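Local coordinates for HIGH potential IRON sulfur protein (PDB 1HPI) that carries electrons in anaerobic electron transport of purple photosynthetic bacteria, using a high-potential [4Fe-4S] cluster held by four cysteines, at residues Ser21-His25 against Pro26-Glu30; Thr33-Cys37 against Leu38-Asp42; Gly49-Ser52 against Val53-Gly56. All coordinates share one frame; numbering follows the deposited sequence.

Contact 1 of 3, residues Ser21-His25 against Pro26-Glu30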
loop_
_atom_site.group_PDB
_atom_site.type_symbol
_atom_site.label_atom_id
_atom_site.label_comp_id
_atom_site.label_asym_id
_atom_site.label_seq_id
_atom_site.Cartn_x
_atom_site.Cartn_y
_atom_site.Cartn_z
ATOM N N SER A 21 5.500 9.106 0.645
ATOM C CA SER A 21 6.456 10.153 0.880
ATOM C C SER A 21 6.947 10.145 2.316
ATOM O O SER A 21 7.956 10.761 2.623
ATOM C CB SER A 21 5.953 11.518 0.421
ATOM O OG SER A 21 5.166 12.086 1.448
ATOM N N SER A 22 6.258 9.443 3.213
ATOM C CA SER A 22 6.672 9.399 4.600
ATOM C C SER A 22 7.435 8.131 4.970
ATOM O O SER A 22 7.771 7.890 6.131
ATOM C CB SER A 22 5.457 9.555 5.494
ATOM O OG SER A 22 4.639 8.409 5.356
ATOM N N VAL A 23 7.712 7.312 3.971
ATOM C CA VAL A 23 8.424 6.079 4.212
ATOM C C VAL A 23 9.926 6.275 4.394
ATOM O O VAL A 23 10.564 6.986 3.630
ATOM C CB VAL A 23 8.214 5.153 3.016
ATOM C CG1 VAL A 23 9.163 3.966 3.109
ATOM C CG2 VAL A 23 6.765 4.665 2.958
ATOM N N GLN A 24 10.497 5.619 5.397
ATOM C CA GLN A 24 11.919 5.667 5.663
ATOM C C GLN A 24 12.283 4.200 5.876
ATOM O O GLN A 24 12.197 3.678 6.984
ATOM C CB GLN A 24 12.259 6.613 6.824
ATOM C CG GLN A 24 13.582 6.232 7.490
ATOM C CD GLN A 24 14.186 7.403 8.222
ATOM O OE1 GLN A 24 15.148 7.226 8.983
ATOM N NE2 GLN A 24 13.635 8.594 7.993
ATOM N N HIS A 25 12.639 3.534 4.771
ATOM C CA HIS A 25 12.981 2.116 4.721
ATOM C C HIS A 25 14.005 1.843 3.630
ATOM O O HIS A 25 13.902 2.378 2.539
ATOM C CB HIS A 25 11.679 1.332 4.410
ATOM C CG HIS A 25 11.799 -0.161 4.562
ATOM N ND1 HIS A 25 12.370 -0.949 3.567
ATOM C CD2 HIS A 25 11.422 -0.987 5.581
ATOM C CE1 HIS A 25 12.331 -2.213 3.987
ATOM N NE2 HIS A 25 11.775 -2.265 5.195
ATOM N N PRO A 26 14.997 1.003 3.915
ATOM C CA PRO A 26 16.055 0.682 2.970
ATOM C C PRO A 26 15.626 0.162 1.614
ATOM O O PRO A 26 16.303 0.391 0.618
ATOM C CB PRO A 26 16.999 -0.296 3.690
ATOM C CG PRO A 26 16.626 -0.204 5.162
ATOM C CD PRO A 26 15.177 0.270 5.193
ATOM N N ALA A 27 14.513 -0.552 1.568
ATOM C CA ALA A 27 14.043 -1.093 0.304
ATOM C C ALA A 27 13.238 -0.111 -0.538
ATOM O O ALA A 27 13.064 -0.308 -1.733
ATOM C CB ALA A 27 13.136 -2.289 0.573
ATOM N N TYR A 28 12.734 0.941 0.084
ATOM C CA TYR A 28 11.933 1.914 -0.620
ATOM C C TYR A 28 12.694 2.766 -1.625
ATOM O O TYR A 28 13.826 3.153 -1.391
ATOM C CB TYR A 28 11.180 2.811 0.393
ATOM C CG TYR A 28 10.479 3.995 -0.251
ATOM C CD1 TYR A 28 9.207 3.844 -0.809
ATOM C CD2 TYR A 28 11.066 5.262 -0.304
ATOM C CE1 TYR A 28 8.542 4.914 -1.411
ATOM C CE2 TYR A 28 10.414 6.344 -0.898
ATOM C CZ TYR A 28 9.144 6.174 -1.454
ATOM O OH TYR A 28 8.504 7.250 -2.036
ATOM N N GLU A 29 12.062 3.057 -2.753
ATOM C CA GLU A 29 12.648 3.911 -3.767
ATOM C C GLU A 29 11.564 4.885 -4.149
ATOM O O GLU A 29 10.395 4.524 -4.306
ATOM C CB GLU A 29 13.229 3.268 -5.020
ATOM C CG GLU A 29 14.252 2.197 -4.659
ATOM C CD GLU A 29 14.541 1.376 -5.871
ATOM O OE1 GLU A 29 14.492 2.079 -6.975
ATOM O OE2 GLU A 29 14.848 0.197 -5.828
ATOM N N GLU A 30 11.958 6.133 -4.280
ATOM C CA GLU A 30 10.989 7.149 -4.630
ATOM C C GLU A 30 10.287 6.837 -5.936
ATOM O O GLU A 30 10.910 6.503 -6.938
ATOM C CB GLU A 30 11.585 8.562 -4.545
ATOM C CG GLU A 30 11.681 8.969 -3.063
ATOM C CD GLU A 30 12.372 10.274 -2.810
ATOM O OE1 GLU A 30 12.433 11.035 -3.874
ATOM O OE2 GLU A 30 12.832 10.579 -1.726
#
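His25 lays its imidazole beside Pro26 and Ala27, the two residues that follow it. Its CB lies 3.7 Å from Pro26 CD, and CG is closer still to that methylene, which sits over one face of the ring in a CH-pi contact, 3.7 Å from the centroid. CD2 lies 4.0 Å from the same Pro26 CD. ND1 accepts the backbone N-H of Ala27 at 3.0 Å, the donor tilted 22° out of the ring plane, while CE1 rests on Ala27 CB. A chi1 of -170° puts CG anti to the backbone N and beside the carbonyl carbon, which brings ND1 to the Ala27 N-H. Replacing His25 by an alanine would probably leave the Ala27 N-H without this acceptor and Pro26 CD without the ring it packs on. The carbonyl O of His25 closes the turn, taking Tyr28 N at 3.1 Å. Two residues before His25, Val23 sets CB over one face of the Tyr28 ring, 4.2 Å from the centroid, and CG1 presses on Tyr28 CB at 3.6 Å. Trp64 packs against Val23, His25 and Tyr28. This is a surface type I beta turn, its first residue's imidazole bonded to the third residue's N-H.

Contact 2 of 3, residues Thr33-Cys37 against Leu38-Asp42; sequences TCLNC and LLYTD. With SF4 (iron/sulfur cluster), chain B.
The Cys-X-X-Cys segment of the high-potential iron-sulfur protein supplies two of the four cluster ligands here, and the chain then folds over them in a type I beta turn from Cys37 to Tyr40. Cys34 SG binds FE1 and Cys37 SG binds FE2, each sulfur 2.2 Å from its iron. The two thiolates leave the chain differently: in Cys37, SG is anti to the backbone N (chi1 179°), whereas in Cys34 it lies beside the backbone N and anti to the carbonyl carbon. Cys37 SG has a second partner, the N-H of Leu39 at 3.5 Å with a 155° angle, a kind of bond shared among iron-sulfur proteins that probably draws some negative charge off the sulfur. Cys37 O meanwhile receives Tyr40 N at 3.1 Å, the donor standing well above the carbonyl plane. Tyr40 swings back over Cys34 and Leu35. Its CB comes within 3.0 Å of Cys34 O, and the Cys34-Leu35 peptide covers one face of the ring; CD1 meets Cys34 CB, and Leu35 CD1 reaches Tyr40 CE2 at 3.6 Å. Tyr40 CB also faces the cluster, 3.7 Å from inorganic sulfur S4, and Leu39 CD1 touches S1. The phenol hydroxyl is bonded to Ala45 O, and Val59 of strand 57-60 backs both Cys34 and Tyr40. At the start of 33-37, Asn36 OD1 accepts Thr33 N at 2.8 Å, while its ND2 is bonded to Gly31 O. A cubane buried among apolar and aromatic side chains, with a Cys-X-X-Cys pair supplying two ligands, is characteristic of the HiPIP cluster pocket.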
loop_
_atom_site.group_PDB
_atom_site.type_symbol
_atom_site.label_atom_id
_atom_site.label_comp_id
_atom_site.label_asym_id
_atom_site.label_seq_id
_atom_site.Cartn_x
_atom_site.Cartn_y
_atom_site.Cartn_z
ATOM N N THR A 33 4.529 3.279 -5.313
ATOM C CA THR A 33 3.281 3.535 -4.612
ATOM C C THR A 33 2.349 2.351 -4.837
ATOM O O THR A 33 2.594 1.511 -5.710
ATOM C CB THR A 33 2.537 4.810 -5.088
ATOM O OG1 THR A 33 2.155 4.631 -6.435
ATOM C CG2 THR A 33 3.398 6.060 -4.934
ATOM N N CYS A 34 1.267 2.304 -4.053
ATOM C CA CYS A 34 0.325 1.221 -4.207
ATOM C C CYS A 34 -0.191 1.272 -5.635
ATOM O O CYS A 34 -0.364 0.251 -6.296
ATOM C CB CYS A 34 -0.860 1.349 -3.232
ATOM S SG CYS A 34 -0.358 1.093 -1.523
ATOM N N LEU A 35 -0.432 2.495 -6.103
ATOM C CA LEU A 35 -0.933 2.695 -7.448
ATOM C C LEU A 35 -0.138 1.956 -8.515
ATOM O O LEU A 35 -0.719 1.426 -9.464
ATOM C CB LEU A 35 -1.182 4.180 -7.773
ATOM C CG LEU A 35 -2.058 4.423 -9.006
ATOM C CD1 LEU A 35 -3.431 3.771 -8.871
ATOM C CD2 LEU A 35 -2.237 5.922 -9.187
ATOM N N ASN A 36 1.185 1.895 -8.386
ATOM C CA ASN A 36 1.950 1.183 -9.393
ATOM C C ASN A 36 2.437 -0.194 -8.924
ATOM O O ASN A 36 3.380 -0.773 -9.468
ATOM C CB ASN A 36 3.091 2.042 -9.959
ATOM C CG ASN A 36 4.055 2.554 -8.901
ATOM O OD1 ASN A 36 4.196 1.977 -7.814
ATOM N ND2 ASN A 36 4.752 3.637 -9.227
ATOM N N CYS A 37 1.777 -0.723 -7.896
ATOM C CA CYS A 37 2.120 -2.016 -7.338
ATOM C C CYS A 37 1.291 -3.136 -7.949
ATOM O O CYS A 37 0.085 -3.024 -8.092
ATOM C CB CYS A 37 1.887 -2.003 -5.812
ATOM S SG CYS A 37 2.257 -3.576 -4.989
ATOM N N LEU A 38 1.940 -4.234 -8.302
ATOM C CA LEU A 38 1.255 -5.369 -8.877
ATOM C C LEU A 38 0.112 -5.915 -8.006
ATOM O O LEU A 38 -0.865 -6.430 -8.544
ATOM C CB LEU A 38 2.321 -6.462 -9.052
ATOM C CG LEU A 38 1.803 -7.770 -9.630
ATOM C CD1 LEU A 38 1.319 -7.534 -11.050
ATOM C CD2 LEU A 38 2.948 -8.771 -9.672
ATOM N N LEU A 39 0.200 -5.817 -6.663
ATOM C CA LEU A 39 -0.824 -6.328 -5.744
ATOM C C LEU A 39 -2.064 -5.450 -5.565
ATOM O O LEU A 39 -3.027 -5.834 -4.898
ATOM C CB LEU A 39 -0.235 -6.814 -4.402
ATOM C CG LEU A 39 1.028 -7.666 -4.571
ATOM C CD1 LEU A 39 1.545 -8.134 -3.217
ATOM C CD2 LEU A 39 0.766 -8.867 -5.466
ATOM N N TYR A 40 -2.008 -4.261 -6.170
ATOM C CA TYR A 40 -3.088 -3.275 -6.142
ATOM C C TYR A 40 -3.916 -3.661 -7.346
ATOM O O TYR A 40 -3.606 -3.346 -8.495
ATOM C CB TYR A 40 -2.531 -1.847 -6.249
ATOM C CG TYR A 40 -3.472 -0.711 -5.915
ATOM C CD1 TYR A 40 -3.896 -0.429 -4.613
ATOM C CD2 TYR A 40 -3.919 0.119 -6.944
ATOM C CE1 TYR A 40 -4.747 0.645 -4.340
ATOM C CE2 TYR A 40 -4.769 1.197 -6.688
ATOM C CZ TYR A 40 -5.185 1.464 -5.383
ATOM O OH TYR A 40 -6.019 2.522 -5.107
ATOM N N THR A 41 -4.961 -4.404 -7.023
ATOM C CA THR A 41 -5.857 -4.948 -8.009
ATOM C C THR A 41 -6.586 -4.084 -8.996
ATOM O O THR A 41 -6.761 -4.480 -10.137
ATOM C CB THR A 41 -6.568 -6.236 -7.598
ATOM O OG1 THR A 41 -7.488 -5.903 -6.592
ATOM C CG2 THR A 41 -5.548 -7.234 -7.065
ATOM N N ASP A 42 -7.019 -2.924 -8.577
ATOM C CA ASP A 42 -7.718 -2.076 -9.509
ATOM C C ASP A 42 -6.800 -0.937 -9.852
ATOM O O ASP A 42 -6.717 0.022 -9.091
ATOM C CB ASP A 42 -8.965 -1.535 -8.821
ATOM C CG ASP A 42 -9.861 -0.822 -9.784
ATOM O OD1 ASP A 42 -9.322 -0.601 -10.954
ATOM O OD2 ASP A 42 -10.984 -0.481 -9.487
HETATM FE FE1 SF4 B . 0.311 -1.048 -1.523
HETATM FE FE2 SF4 B . 1.476 -3.054 -2.978
HETATM FE FE3 SF4 B . -0.620 -3.570 -1.291
HETATM FE FE4 SF4 B . 1.804 -2.865 -0.259
HETATM S S1 SF4 B . 1.349 -4.690 -1.496
HETATM S S2 SF4 B . -0.203 -2.075 0.383
HETATM S S3 SF4 B . 2.535 -1.458 -1.812
HETATM S S4 SF4 B . -0.652 -2.239 -3.118
#

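Contact 3 of 3, residues Gly49-Ser52 against Val53-Gly56. With SF4 (iron/sulfur cluster), chain B.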
loop_
_atom_site.group_PDB
_atom_site.type_symbol
_atom_site.label_atom_id
_atom_site.label_comp_id
_atom_site.label_asym_id
_atom_site.label_seq_id
_atom_site.Cartn_x
_atom_site.Cartn_y
_atom_site.Cartn_z
ATOM N N GLY A 49 -8.102 1.497 -2.799
ATOM C CA GLY A 49 -8.439 0.315 -3.557
ATOM C C GLY A 49 -7.964 -0.937 -2.859
ATOM O O GLY A 49 -7.210 -0.911 -1.893
ATOM N N PRO A 50 -8.422 -2.059 -3.373
ATOM C CA PRO A 50 -8.045 -3.329 -2.796
ATOM C C PRO A 50 -6.595 -3.703 -3.080
ATOM O O PRO A 50 -5.966 -3.271 -4.052
ATOM C CB PRO A 50 -8.989 -4.360 -3.432
ATOM C CG PRO A 50 -9.704 -3.669 -4.584
ATOM C CD PRO A 50 -9.503 -2.178 -4.387
ATOM N N CYS A 51 -6.088 -4.539 -2.194
ATOM C CA CYS A 51 -4.726 -5.058 -2.252
ATOM C C CYS A 51 -4.731 -6.555 -1.901
ATOM O O CYS A 51 -5.252 -6.940 -0.858
ATOM C CB CYS A 51 -3.806 -4.276 -1.292
ATOM S SG CYS A 51 -2.208 -5.100 -1.105
ATOM N N SER A 52 -4.160 -7.414 -2.745
ATOM C CA SER A 52 -4.133 -8.860 -2.510
ATOM C C SER A 52 -3.550 -9.291 -1.184
ATOM O O SER A 52 -3.951 -10.296 -0.607
ATOM C CB SER A 52 -3.326 -9.536 -3.594
ATOM O OG SER A 52 -3.940 -9.155 -4.803
ATOM N N VAL A 53 -2.587 -8.529 -0.703
ATOM C CA VAL A 53 -1.980 -8.891 0.549
ATOM C C VAL A 53 -2.744 -8.432 1.783
ATOM O O VAL A 53 -2.376 -8.810 2.891
ATOM C CB VAL A 53 -0.457 -8.693 0.530
ATOM C CG1 VAL A 53 -0.052 -7.247 0.767
ATOM C CG2 VAL A 53 0.247 -9.610 1.523
ATOM N N PHE A 54 -3.821 -7.647 1.605
ATOM C CA PHE A 54 -4.635 -7.158 2.711
ATOM C C PHE A 54 -6.096 -7.444 2.429
ATOM O O PHE A 54 -6.886 -6.552 2.139
ATOM C CB PHE A 54 -4.471 -5.629 2.823
ATOM C CG PHE A 54 -3.172 -5.217 3.469
ATOM C CD1 PHE A 54 -3.017 -5.427 4.839
ATOM C CD2 PHE A 54 -2.120 -4.632 2.762
ATOM C CE1 PHE A 54 -1.848 -5.064 5.507
ATOM C CE2 PHE A 54 -0.944 -4.259 3.415
ATOM C CZ PHE A 54 -0.806 -4.479 4.787
ATOM N N PRO A 55 -6.478 -8.705 2.490
ATOM C CA PRO A 55 -7.851 -9.086 2.225
ATOM C C PRO A 55 -8.858 -8.339 3.089
ATOM O O PRO A 55 -8.661 -8.166 4.292
ATOM C CB PRO A 55 -7.940 -10.585 2.521
ATOM C CG PRO A 55 -6.518 -11.076 2.719
ATOM C CD PRO A 55 -5.635 -9.850 2.900
ATOM N N GLY A 56 -9.949 -7.907 2.456
ATOM C CA GLY A 56 -11.010 -7.195 3.151
ATOM C C GLY A 56 -10.727 -5.735 3.435
ATOM O O GLY A 56 -11.503 -5.070 4.117
HETATM FE FE1 SF4 B . 0.311 -1.048 -1.523
HETATM FE FE2 SF4 B . 1.476 -3.054 -2.978
HETATM FE FE3 SF4 B . -0.620 -3.570 -1.291
HETATM FE FE4 SF4 B . 1.804 -2.865 -0.259
HETATM S S1 SF4 B . 1.349 -4.690 -1.496
HETATM S S2 SF4 B . -0.203 -2.075 0.383
HETATM S S3 SF4 B . 2.535 -1.458 -1.812
HETATM S S4 SF4 B . -0.652 -2.239 -3.118
HETATM O O HOH W 1 -8.108 -5.816 -0.434
#
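Cys51, third in the segment, meets both Val53 and Phe54 across the turn. Gly49 and Pro50 lead up to it on strand 48-50; Gly49 pairs with Val59 of strand 57-60, and the Pro50 ring leans on Leu58. Cys51 SG, anti to the backbone N (chi1 169°), binds FE3 of the cluster at 2.2 Å. The same sulfur touches Val53 CG1 at 3.6 Å. It also takes the N-H of Val53 in a weak hydrogen bond of 3.5 Å. A third neighbour of SG is the edge of the Phe54 ring, whose CD2 is 3.9 Å away. This sulfur-aromatic contact is edge-on, with SG 78° off the ring normal. The backbone of Cys51 is held too: its O accepts Phe54 N at 2.9 Å, and a water bridges its N to Phe54 O. Ser52 follows at the outer corner of the turn, its OG weakly bonded to Leu39 O. From the second segment, Val53 CG1 also touches cluster sulfur S1 at 3.7 Å, and Phe54 CE2 approaches S2 at 3.8 Å, so the two side chains line the cluster where the Cys51 ligand enters. Phe54 also packs on Leu4, Leu14 and Val59 of strand 57-60. Residues Cys51 to Phe54 form a type I beta turn, opened by a cluster-ligating cysteine and lined with apolar side chains, as part of the HiPIP cluster pocket.

How the contacts relate
Contacts 2 and 3 share the cluster: the first provides the ligands of FE1 and FE2, the second that of FE3, and Cys65 completes the set. Their centres are 10 Å apart and they touch directly, Leu39 O lying 2.9 Å from Ser52 N in a probable hydrogen bond, while Tyr40 CD1 packs on Pro50 O at 3.6 Å. Contact 1 stands apart at the surface, its centre about 16 Å from that of contact 2 and 21 Å from that of contact 3, on the opposite side of the chain's centre from the latter. Even so, the Tyr28 side chain comes within about 9 Å of the cluster, and Val23 within about 8 Å of the Cys65 side chain.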